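Local coordinates for FrpC operon protein (Neisseria meningitidis, PDB 5EDF) that is an iron-regulated protein, FrpD, that binds the RTX protein FrpC and is thought to take part in adhesion, at residues P31-T39 against N59-Y67; N159-N167 against Q201-H212. All coordinates share one frame; numbering follows the deposited sequence. Where two conformers were deposited one is given.

Interaction 1: P31-T39 against N59-Y67; sequences PYGYLARYT and NLIEISVYY
Where Y34 O accepts a hydrogen bond from S64 N (3.0 Å) and Y38 OH another from E62 N, the loop between strands 26-31 and 39-40 fastens to strand 61-70 of the large antiparallel sheet, through a 3-10 segment, 32-34, and a type I turn from L35 to Y38. The bond to Y38 OH is nearly straight, 174° at the hydrogen, and E62 O lies in plane at the Y38 ring edge, 3.3 Å from CE2. Y34 O also receives a CA-H...O contact from I63. Apolar contacts flank these bonds: Y34 CD1 meets V65 CG1 at the ring edge, and L35 CD2 reaches CG2 of both I61 and I63.

E62 CG is anti to the backbone N (chi1 -175°), and its extended chain brings the carboxylate to R37, the carboxylate and guanidinium planes 4° apart. E62 OE1 is 3.6 Å from R37 NE but well out of the guanidinium plane, so charge alone makes this salt bridge. R37 NE has its stronger salt bridge with D100, which also hydrogen-bonds S64 OG.

One water accepts from R37 N and donates to E62 O and S64 OG; a second lies 2.7 Å from Y38 OH and donates to L60 O.

Interaction 2: N159-N167 against Q201-H212; sequences NPAIITHRN and QQLTQQELVGYH
H165 meets L208 and L203 in two ways, and its imidazole is the hub of the contact between strand 161-167 and the start of helix 205-224. With CG anti to the backbone N (chi1 -172°), the ring projects from the strand toward loop residues 202-203 just before the helix. L208 CD1 sits over one face as a CH-pi contact, 4.1 Å from the ring centroid and displaced toward the rim, the two side chains crossing at about a right angle. At the ring's edge, in plane, is Q202 CA. L203 N donates to H165 NE2 over 2.9 Å; the bond is almost straight, yet the donor stands 32° out of the ring plane. L203 CB packs against the same end of the ring, 3.7 Å from CE1. H165 ND1 bonds T180 OG1 on adjacent strand 178-186, so both nitrogens are engaged and the ring's rotation is probably fixed.

I163 turns its two branches to different targets: CG2 faces L208 CB at 4.1 Å, whereas CD1 reaches V209 CG2 and the backbone of L208. A161 CB approaches H212 NE2 obliquely, at 3.6 Å. A water in the plane of that imidazole lies 2.8 Å from NE2 and probably donates to N159 O, which K155 NZ bonds as well, while H212 ND1 pairs with Y193 OH.

T204 and E207 start the helix with reciprocal bonds: E207 N donates to T204 OG1, and T204 N to E207 OE1. The whole is a helix on an antiparallel sheet, its 205-212 part at 140° to strand 161-167, opened by a capping box.

In the fold
Interactions 1 and 2 are both largely buried and both reach the nine-stranded antiparallel sheet, on opposite sides of the chain's centre and about 21 Å apart between centres. Strand 61-70 lies one place in from an outermost strand, whereas 161-167 is well inside the sheet, and their chemistry differs too. Interaction 1 joins a loop by backbone and hydroxyl bonds, with an arginine-glutamate pair toward the surface; interaction 2 lays a helix on the sheet through apolar side chains and two histidines. Helix 205-224 connects them: V65 CG2 touches Y211 OH at 3.6 Å, and L218, farther along the helix, packs on Y34 and I63.

Interaction 1: P31-T39 against N59-Y67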
loop_
_atom_site.group_PDB
_atom_site.type_symbol
_atom_site.label_atom_id
_atom_site.label_comp_id
_atom_site.label_asym_id
_atom_site.label_seq_id
_atom_site.Cartn_x
_atom_site.Cartn_y
_atom_site.Cartn_z
ATOM N N PRO A 31 7.753 11.013 7.902
ATOM C CA PRO A 31 8.673 10.475 8.921
ATOM C C PRO A 31 9.631 9.460 8.316
ATOM O O PRO A 31 9.207 8.598 7.534
ATOM C CB PRO A 31 7.746 9.849 9.956
ATOM C CG PRO A 31 6.432 10.583 9.769
ATOM C CD PRO A 31 6.352 10.824 8.280
ATOM N N TYR A 32 10.915 9.580 8.600
ATOM C CA TYR A 32 11.915 8.920 7.797
ATOM C C TYR A 32 11.916 7.422 7.915
ATOM O O TYR A 32 12.426 6.732 7.013
ATOM C CB TYR A 32 13.304 9.530 8.038
ATOM C CG TYR A 32 14.077 9.066 9.235
ATOM C CD1 TYR A 32 13.535 8.993 10.516
ATOM C CD2 TYR A 32 15.425 8.764 9.105
ATOM C CE1 TYR A 32 14.302 8.601 11.609
ATOM C CE2 TYR A 32 16.173 8.400 10.172
ATOM C CZ TYR A 32 15.637 8.319 11.434
ATOM O OH TYR A 32 16.401 7.977 12.528
ATOM N N GLY A 33 11.336 6.867 8.975
ATOM C CA GLY A 33 11.208 5.441 9.106
ATOM C C GLY A 33 10.327 4.751 8.092
ATOM O O GLY A 33 10.378 3.538 7.968
ATOM N N TYR A 34 9.553 5.524 7.323
ATOM C CA TYR A 34 8.770 4.975 6.212
ATOM C C TYR A 34 9.561 4.893 4.917
ATOM O O TYR A 34 9.009 4.519 3.904
ATOM C CB TYR A 34 7.532 5.859 5.989
ATOM C CG TYR A 34 6.526 5.763 7.111
ATOM C CD1 TYR A 34 5.760 4.613 7.314
ATOM C CD2 TYR A 34 6.358 6.809 8.001
ATOM C CE1 TYR A 34 4.847 4.535 8.365
ATOM C CE2 TYR A 34 5.438 6.727 9.016
ATOM C CZ TYR A 34 4.685 5.595 9.197
ATOM O OH TYR A 34 3.778 5.503 10.248
ATOM N N LEU A 35 10.847 5.233 4.964
ATOM C CA LEU A 35 11.703 5.344 3.772
ATOM C C LEU A 35 12.842 4.335 3.735
ATOM O O LEU A 35 13.957 4.661 3.302
ATOM C CB LEU A 35 12.233 6.777 3.631
ATOM C CG LEU A 35 11.156 7.880 3.583
ATOM C CD1 LEU A 35 11.815 9.251 3.768
ATOM C CD2 LEU A 35 10.315 7.802 2.325
ATOM N N ALA A 36 12.564 3.101 4.126
ATOM C CA ALA A 36 13.600 2.089 4.231
ATOM C C ALA A 36 14.361 1.826 2.932
ATOM O O ALA A 36 15.541 1.409 2.962
ATOM C CB ALA A 36 13.041 0.769 4.806
ATOM N N ARG A 37 13.728 2.028 1.776
ATOM C CA ARG A 37 14.476 1.839 0.518
ATOM C C ARG A 37 15.514 2.942 0.237
ATOM O O ARG A 37 16.424 2.761 -0.593
ATOM C CB ARG A 37 13.555 1.729 -0.686
ATOM C CG ARG A 37 12.744 0.481 -0.704
ATOM C CD ARG A 37 11.789 0.427 -1.876
ATOM N NE ARG A 37 11.130 -0.850 -2.041
ATOM C CZ ARG A 37 11.600 -1.884 -2.727
ATOM N NH1 ARG A 37 12.788 -1.808 -3.337
ATOM N NH2 ARG A 37 10.884 -2.973 -2.832
ATOM N N TYR A 38 15.402 4.031 0.965
ATOM C CA TYR A 38 16.260 5.207 0.762
ATOM C C TYR A 38 17.326 5.238 1.830
ATOM O O TYR A 38 17.468 6.201 2.580
ATOM C CB TYR A 38 15.402 6.472 0.784
ATOM C CG TYR A 38 14.274 6.557 -0.204
ATOM C CD1 TYR A 38 14.341 7.370 -1.296
ATOM C CD2 TYR A 38 13.073 5.924 0.027
ATOM C CE1 TYR A 38 13.264 7.532 -2.176
ATOM C CE2 TYR A 38 12.006 6.080 -0.837
ATOM C CZ TYR A 38 12.098 6.882 -1.916
ATOM O OH TYR A 38 11.042 7.025 -2.783
ATOM N N THR A 39 18.099 4.162 1.873
ATOM C CA THR A 39 19.108 3.945 2.897
ATOM C C THR A 39 20.386 3.433 2.242
ATOM O O THR A 39 20.383 3.005 1.054
ATOM C CB THR A 39 18.643 2.947 3.986
ATOM O OG1 THR A 39 18.269 1.695 3.359
ATOM C CG2 THR A 39 17.476 3.452 4.721
ATOM N N ASN A 59 8.939 12.641 -8.835
ATOM C CA ASN A 59 7.684 12.248 -9.474
ATOM C C ASN A 59 6.943 11.170 -8.710
ATOM O O ASN A 59 5.750 11.007 -8.895
ATOM C CB ASN A 59 7.946 11.714 -10.900
ATOM C CG ASN A 59 8.605 12.729 -11.803
ATOM O OD1 ASN A 59 9.466 12.379 -12.606
ATOM N ND2 ASN A 59 8.201 13.980 -11.685
ATOM N N LEU A 60 7.643 10.385 -7.900
ATOM C CA LEU A 60 7.016 9.349 -7.108
ATOM C C LEU A 60 7.813 9.159 -5.834
ATOM O O LEU A 60 9.030 9.440 -5.817
ATOM C CB LEU A 60 6.899 8.007 -7.868
ATOM C CG LEU A 60 8.173 7.191 -8.048
ATOM C CD1 LEU A 60 8.488 6.293 -6.886
ATOM C CD2 LEU A 60 8.056 6.348 -9.334
ATOM N N ILE A 61 7.133 8.702 -4.794
ATOM C CA ILE A 61 7.738 8.273 -3.549
ATOM C C ILE A 61 7.288 6.849 -3.300
ATOM O O ILE A 61 6.111 6.547 -3.488
ATOM C CB ILE A 61 7.280 9.128 -2.346
ATOM C CG1 ILE A 61 7.538 10.625 -2.598
ATOM C CG2 ILE A 61 7.996 8.649 -1.052
ATOM C CD1 ILE A 61 6.892 11.502 -1.537
ATOM N N GLU A 62 8.191 5.974 -2.879
ATOM C CA GLU A 62 7.869 4.595 -2.547
ATOM C C GLU A 62 8.154 4.396 -1.089
ATOM O O GLU A 62 9.304 4.216 -0.691
ATOM C CB GLU A 62 8.653 3.588 -3.411
ATOM C CG GLU A 62 8.250 2.136 -3.181
ATOM C CD GLU A 62 8.959 1.172 -4.083
ATOM O OE1 GLU A 62 10.083 1.483 -4.556
ATOM O OE2 GLU A 62 8.400 0.080 -4.340
ATOM N N ILE A 63 7.139 4.496 -0.243
ATOM C CA ILE A 63 7.296 4.200 1.181
ATOM C C ILE A 63 7.195 2.704 1.414
ATOM O O ILE A 63 6.655 1.975 0.561
ATOM C CB ILE A 63 6.282 4.972 2.057
ATOM C CG1 ILE A 63 4.837 4.531 1.826
ATOM C CG2 ILE A 63 6.459 6.483 1.881
ATOM C CD1 ILE A 63 3.862 5.026 2.936
ATOM N N SER A 64 7.695 2.243 2.547
ATOM C CA SER A 64 7.650 0.834 2.892
ATOM C C SER A 64 7.123 0.728 4.307
ATOM O O SER A 64 7.568 1.426 5.201
ATOM C CB SER A 64 9.040 0.185 2.719
ATOM O OG SER A 64 9.575 0.331 1.415
ATOM N N VAL A 65 6.138 -0.142 4.496
ATOM C CA VAL A 65 5.532 -0.372 5.803
ATOM C C VAL A 65 5.576 -1.833 6.213
ATOM O O VAL A 65 5.324 -2.738 5.406
ATOM C CB VAL A 65 4.088 0.118 5.865
ATOM C CG1 VAL A 65 3.982 1.654 5.704
ATOM C CG2 VAL A 65 3.218 -0.559 4.783
ATOM N N TYR A 66 5.916 -2.058 7.467
ATOM C CA TYR A 66 5.790 -3.367 8.064
ATOM C C TYR A 66 4.351 -3.544 8.519
ATOM O O TYR A 66 3.781 -2.651 9.166
ATOM C CB TYR A 66 6.743 -3.502 9.263
ATOM C CG TYR A 66 6.597 -4.753 10.104
ATOM C CD1 TYR A 66 6.876 -6.001 9.587
ATOM C CD2 TYR A 66 6.187 -4.674 11.404
ATOM C CE1 TYR A 66 6.758 -7.137 10.348
ATOM C CE2 TYR A 66 6.098 -5.810 12.177
ATOM C CZ TYR A 66 6.360 -7.031 11.635
ATOM O OH TYR A 66 6.256 -8.192 12.418
ATOM N N TYR A 67 3.752 -4.677 8.173
ATOM C CA TYR A 67 2.378 -4.953 8.617
ATOM C C TYR A 67 2.418 -6.063 9.631
ATOM O O TYR A 67 3.170 -7.025 9.505
ATOM C CB TYR A 67 1.431 -5.236 7.449
ATOM C CG TYR A 67 1.649 -6.560 6.714
ATOM C CD1 TYR A 67 1.066 -7.724 7.152
ATOM C CD2 TYR A 67 2.475 -6.625 5.601
ATOM C CE1 TYR A 67 1.277 -8.920 6.489
ATOM C CE2 TYR A 67 2.676 -7.792 4.923
ATOM C CZ TYR A 67 2.075 -8.949 5.357
ATOM O OH TYR A 67 2.303 -10.119 4.655
HETATM O O HOH W 1 10.932 2.813 1.190
HETATM O O HOH W 2 11.181 9.206 -4.343
#

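Interaction 2: N159-N167 against Q201-H212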
loop_
_atom_site.group_PDB
_atom_site.type_symbol
_atom_site.label_atom_id
_atom_site.label_comp_id
_atom_site.label_asym_id
_atom_site.label_seq_id
_atom_site.Cartn_x
_atom_site.Cartn_y
_atom_site.Cartn_z
ATOM N N ASN A 159 -12.169 10.379 -2.354
ATOM C CA ASN A 159 -10.974 9.594 -2.331
ATOM C C ASN A 159 -11.276 8.126 -2.740
ATOM O O ASN A 159 -11.230 7.210 -1.910
ATOM C CB ASN A 159 -10.332 9.680 -0.935
ATOM C CG ASN A 159 -9.705 11.031 -0.656
ATOM O OD1 ASN A 159 -9.355 11.767 -1.563
ATOM N ND2 ASN A 159 -9.533 11.340 0.615
ATOM N N PRO A 160 -11.543 7.899 -4.037
ATOM C CA PRO A 160 -11.984 6.591 -4.447
ATOM C C PRO A 160 -10.872 5.523 -4.342
ATOM O O PRO A 160 -9.677 5.832 -4.263
ATOM C CB PRO A 160 -12.373 6.788 -5.908
ATOM C CG PRO A 160 -11.591 7.898 -6.345
ATOM C CD PRO A 160 -11.576 8.844 -5.157
ATOM N N ALA A 161 -11.260 4.260 -4.358
ATOM C CA ALA A 161 -10.316 3.167 -4.252
ATOM C C ALA A 161 -10.914 1.937 -4.879
ATOM O O ALA A 161 -12.147 1.733 -4.824
ATOM C CB ALA A 161 -9.983 2.873 -2.786
ATOM N N ILE A 162 -10.074 1.077 -5.443
ATOM C CA ILE A 162 -10.484 -0.233 -5.888
ATOM C C ILE A 162 -9.511 -1.264 -5.325
ATOM O O ILE A 162 -8.286 -1.190 -5.569
ATOM C CB ILE A 162 -10.648 -0.343 -7.430
ATOM C CG1 ILE A 162 -10.941 -1.794 -7.837
ATOM C CG2 ILE A 162 -9.424 0.185 -8.137
ATOM C CD1 ILE A 162 -11.650 -1.957 -9.185
ATOM N N ILE A 163 -10.043 -2.208 -4.535
ATOM C CA ILE A 163 -9.290 -3.260 -3.894
ATOM C C ILE A 163 -9.687 -4.554 -4.608
ATOM O O ILE A 163 -10.865 -4.879 -4.728
ATOM C CB ILE A 163 -9.656 -3.381 -2.412
ATOM C CG1 ILE A 163 -9.411 -2.079 -1.658
ATOM C CG2 ILE A 163 -8.879 -4.591 -1.792
ATOM C CD1 ILE A 163 -9.908 -2.086 -0.167
ATOM N N THR A 164 -8.706 -5.284 -5.147
ATOM C CA THR A 164 -8.951 -6.557 -5.859
ATOM C C THR A 164 -8.210 -7.661 -5.148
ATOM O O THR A 164 -7.031 -7.559 -4.874
ATOM C CB THR A 164 -8.498 -6.489 -7.311
ATOM O OG1 THR A 164 -9.012 -5.320 -7.945
ATOM C CG2 THR A 164 -8.948 -7.731 -8.112
ATOM N N HIS A 165 -8.918 -8.711 -4.777
ATOM C CA HIS A 165 -8.355 -9.827 -3.991
ATOM C C HIS A 165 -8.656 -11.102 -4.744
ATOM O O HIS A 165 -9.818 -11.370 -5.039
ATOM C CB HIS A 165 -9.032 -9.824 -2.614
ATOM C CG HIS A 165 -8.446 -10.776 -1.617
ATOM N ND1 HIS A 165 -7.134 -10.703 -1.188
ATOM C CD2 HIS A 165 -9.009 -11.795 -0.926
ATOM C CE1 HIS A 165 -6.914 -11.658 -0.300
ATOM N NE2 HIS A 165 -8.048 -12.307 -0.086
ATOM N N ARG A 166 -7.642 -11.876 -5.110
ATOM C CA ARG A 166 -7.828 -12.992 -6.024
ATOM C C ARG A 166 -7.032 -14.225 -5.631
ATOM O O ARG A 166 -5.932 -14.136 -5.074
ATOM C CB ARG A 166 -7.445 -12.574 -7.441
ATOM C CG ARG A 166 -6.073 -11.947 -7.539
ATOM C CD ARG A 166 -5.618 -11.700 -8.964
ATOM N NE ARG A 166 -6.639 -11.144 -9.860
ATOM C CZ ARG A 166 -6.753 -9.855 -10.174
ATOM N NH1 ARG A 166 -5.932 -8.947 -9.658
ATOM N NH2 ARG A 166 -7.694 -9.475 -11.027
ATOM N N ASN A 167 -7.573 -15.391 -5.954
ATOM C CA ASN A 167 -6.847 -16.632 -5.754
ATOM C C ASN A 167 -5.975 -16.883 -6.980
ATOM O O ASN A 167 -6.457 -16.884 -8.102
ATOM C CB ASN A 167 -7.791 -17.819 -5.552
ATOM C CG ASN A 167 -7.075 -19.048 -4.990
ATOM O OD1 ASN A 167 -5.851 -19.073 -4.861
ATOM N ND2 ASN A 167 -7.853 -20.092 -4.665
ATOM N N GLN A 201 -3.365 -16.673 2.662
ATOM C CA GLN A 201 -4.746 -16.975 3.054
ATOM C C GLN A 201 -5.734 -15.931 2.512
ATOM O O GLN A 201 -5.393 -14.751 2.343
ATOM C CB GLN A 201 -4.864 -17.102 4.588
ATOM C CG GLN A 201 -4.859 -15.767 5.377
ATOM C CD GLN A 201 -3.476 -15.223 5.666
ATOM O OE1 GLN A 201 -2.456 -15.739 5.173
ATOM N NE2 GLN A 201 -3.437 -14.177 6.471
ATOM N N GLN A 202 -6.946 -16.344 2.193
ATOM C CA GLN A 202 -8.002 -15.399 1.852
ATOM C C GLN A 202 -8.222 -14.423 3.011
ATOM O O GLN A 202 -8.257 -14.805 4.171
ATOM C CB GLN A 202 -9.289 -16.141 1.501
ATOM C CG GLN A 202 -10.385 -15.279 0.912
ATOM C CD GLN A 202 -11.665 -16.049 0.597
ATOM O OE1 GLN A 202 -11.657 -17.261 0.483
ATOM N NE2 GLN A 202 -12.751 -15.315 0.427
ATOM N N LEU A 203 -8.371 -13.147 2.678
ATOM C CA LEU A 203 -8.528 -12.099 3.632
ATOM C C LEU A 203 -9.958 -11.591 3.559
ATOM O O LEU A 203 -10.595 -11.615 2.505
ATOM C CB LEU A 203 -7.528 -10.960 3.316
ATOM C CG LEU A 203 -6.063 -11.375 3.368
ATOM C CD1 LEU A 203 -5.149 -10.198 2.921
ATOM C CD2 LEU A 203 -5.655 -11.870 4.765
ATOM N N THR A 204 -10.468 -11.109 4.673
ATOM C CA THR A 204 -11.819 -10.606 4.716
ATOM C C THR A 204 -11.875 -9.179 4.227
ATOM O O THR A 204 -10.853 -8.478 4.160
ATOM C CB THR A 204 -12.396 -10.625 6.135
ATOM O OG1 THR A 204 -11.703 -9.659 6.935
ATOM C CG2 THR A 204 -12.269 -12.007 6.798
ATOM N N GLN A 205 -13.068 -8.707 3.905
ATOM C CA GLN A 205 -13.261 -7.331 3.541
ATOM C C GLN A 205 -12.792 -6.402 4.659
ATOM O O GLN A 205 -12.238 -5.327 4.392
ATOM C CB GLN A 205 -14.707 -7.031 3.176
ATOM C CG GLN A 205 -14.892 -5.633 2.640
ATOM C CD GLN A 205 -16.327 -5.286 2.267
ATOM O OE1 GLN A 205 -17.267 -6.033 2.557
ATOM N NE2 GLN A 205 -16.518 -4.104 1.681
ATOM N N GLN A 206 -13.022 -6.816 5.902
ATOM C CA GLN A 206 -12.633 -5.999 7.038
ATOM C C GLN A 206 -11.119 -5.842 7.110
ATOM O O GLN A 206 -10.608 -4.754 7.404
ATOM C CB GLN A 206 -13.200 -6.547 8.348
ATOM C CG GLN A 206 -14.731 -6.475 8.463
ATOM C CD GLN A 206 -15.472 -7.690 7.906
ATOM O OE1 GLN A 206 -14.914 -8.528 7.184
ATOM N NE2 GLN A 206 -16.749 -7.780 8.241
ATOM N N GLU A 207 -10.380 -6.925 6.860
ATOM C CA GLU A 207 -8.913 -6.847 6.824
ATOM C C GLU A 207 -8.431 -5.938 5.702
ATOM O O GLU A 207 -7.556 -5.104 5.912
ATOM C CB GLU A 207 -8.305 -8.231 6.636
ATOM C CG GLU A 207 -8.443 -9.114 7.870
ATOM C CD GLU A 207 -7.952 -10.524 7.630
ATOM O OE1 GLU A 207 -8.606 -11.269 6.850
ATOM O OE2 GLU A 207 -6.950 -10.927 8.274
ATOM N N LEU A 208 -9.031 -6.074 4.526
ATOM C CA LEU A 208 -8.599 -5.313 3.347
ATOM C C LEU A 208 -8.962 -3.827 3.433
ATOM O O LEU A 208 -8.118 -2.959 3.240
ATOM C CB LEU A 208 -9.185 -5.960 2.093
ATOM C CG LEU A 208 -8.764 -7.391 1.801
ATOM C CD1 LEU A 208 -9.663 -8.053 0.742
ATOM C CD2 LEU A 208 -7.333 -7.372 1.312
ATOM N N VAL A 209 -10.227 -3.526 3.749
ATOM C CA VAL A 209 -10.641 -2.134 3.972
ATOM C C VAL A 209 -9.905 -1.516 5.145
ATOM O O VAL A 209 -9.483 -0.353 5.079
ATOM C CB VAL A 209 -12.197 -2.002 4.129
ATOM C CG1 VAL A 209 -12.574 -0.573 4.534
ATOM C CG2 VAL A 209 -12.862 -2.344 2.806
ATOM N N GLY A 210 -9.699 -2.268 6.220
ATOM C CA GLY A 210 -8.958 -1.755 7.359
ATOM C C GLY A 210 -7.575 -1.283 6.963
ATOM O O GLY A 210 -7.116 -0.229 7.411
ATOM N N TYR A 211 -6.889 -2.079 6.163
ATOM C CA TYR A 211 -5.545 -1.714 5.692
ATOM C C TYR A 211 -5.645 -0.416 4.913
ATOM O O TYR A 211 -4.843 0.511 5.156
ATOM C CB TYR A 211 -4.982 -2.878 4.867
ATOM C CG TYR A 211 -3.507 -2.770 4.493
ATOM C CD1 TYR A 211 -2.605 -3.708 4.921
ATOM C CD2 TYR A 211 -3.048 -1.724 3.697
ATOM C CE1 TYR A 211 -1.267 -3.633 4.568
ATOM C CE2 TYR A 211 -1.718 -1.637 3.358
ATOM C CZ TYR A 211 -0.818 -2.586 3.795
ATOM O OH TYR A 211 0.516 -2.425 3.409
ATOM N N HIS A 212 -6.582 -0.338 3.981
ATOM C CA HIS A 212 -6.676 0.862 3.177
ATOM C C HIS A 212 -7.015 2.093 3.987
ATOM O O HIS A 212 -6.460 3.163 3.728
ATOM C CB HIS A 212 -7.630 0.704 1.999
ATOM C CG HIS A 212 -7.528 1.846 1.069
ATOM N ND1 HIS A 212 -6.331 2.168 0.450
ATOM C CD2 HIS A 212 -8.417 2.789 0.693
ATOM C CE1 HIS A 212 -6.490 3.277 -0.235
ATOM N NE2 HIS A 212 -7.754 3.671 -0.121
HETATM O O HOH W 3 -8.809 6.120 -1.006
#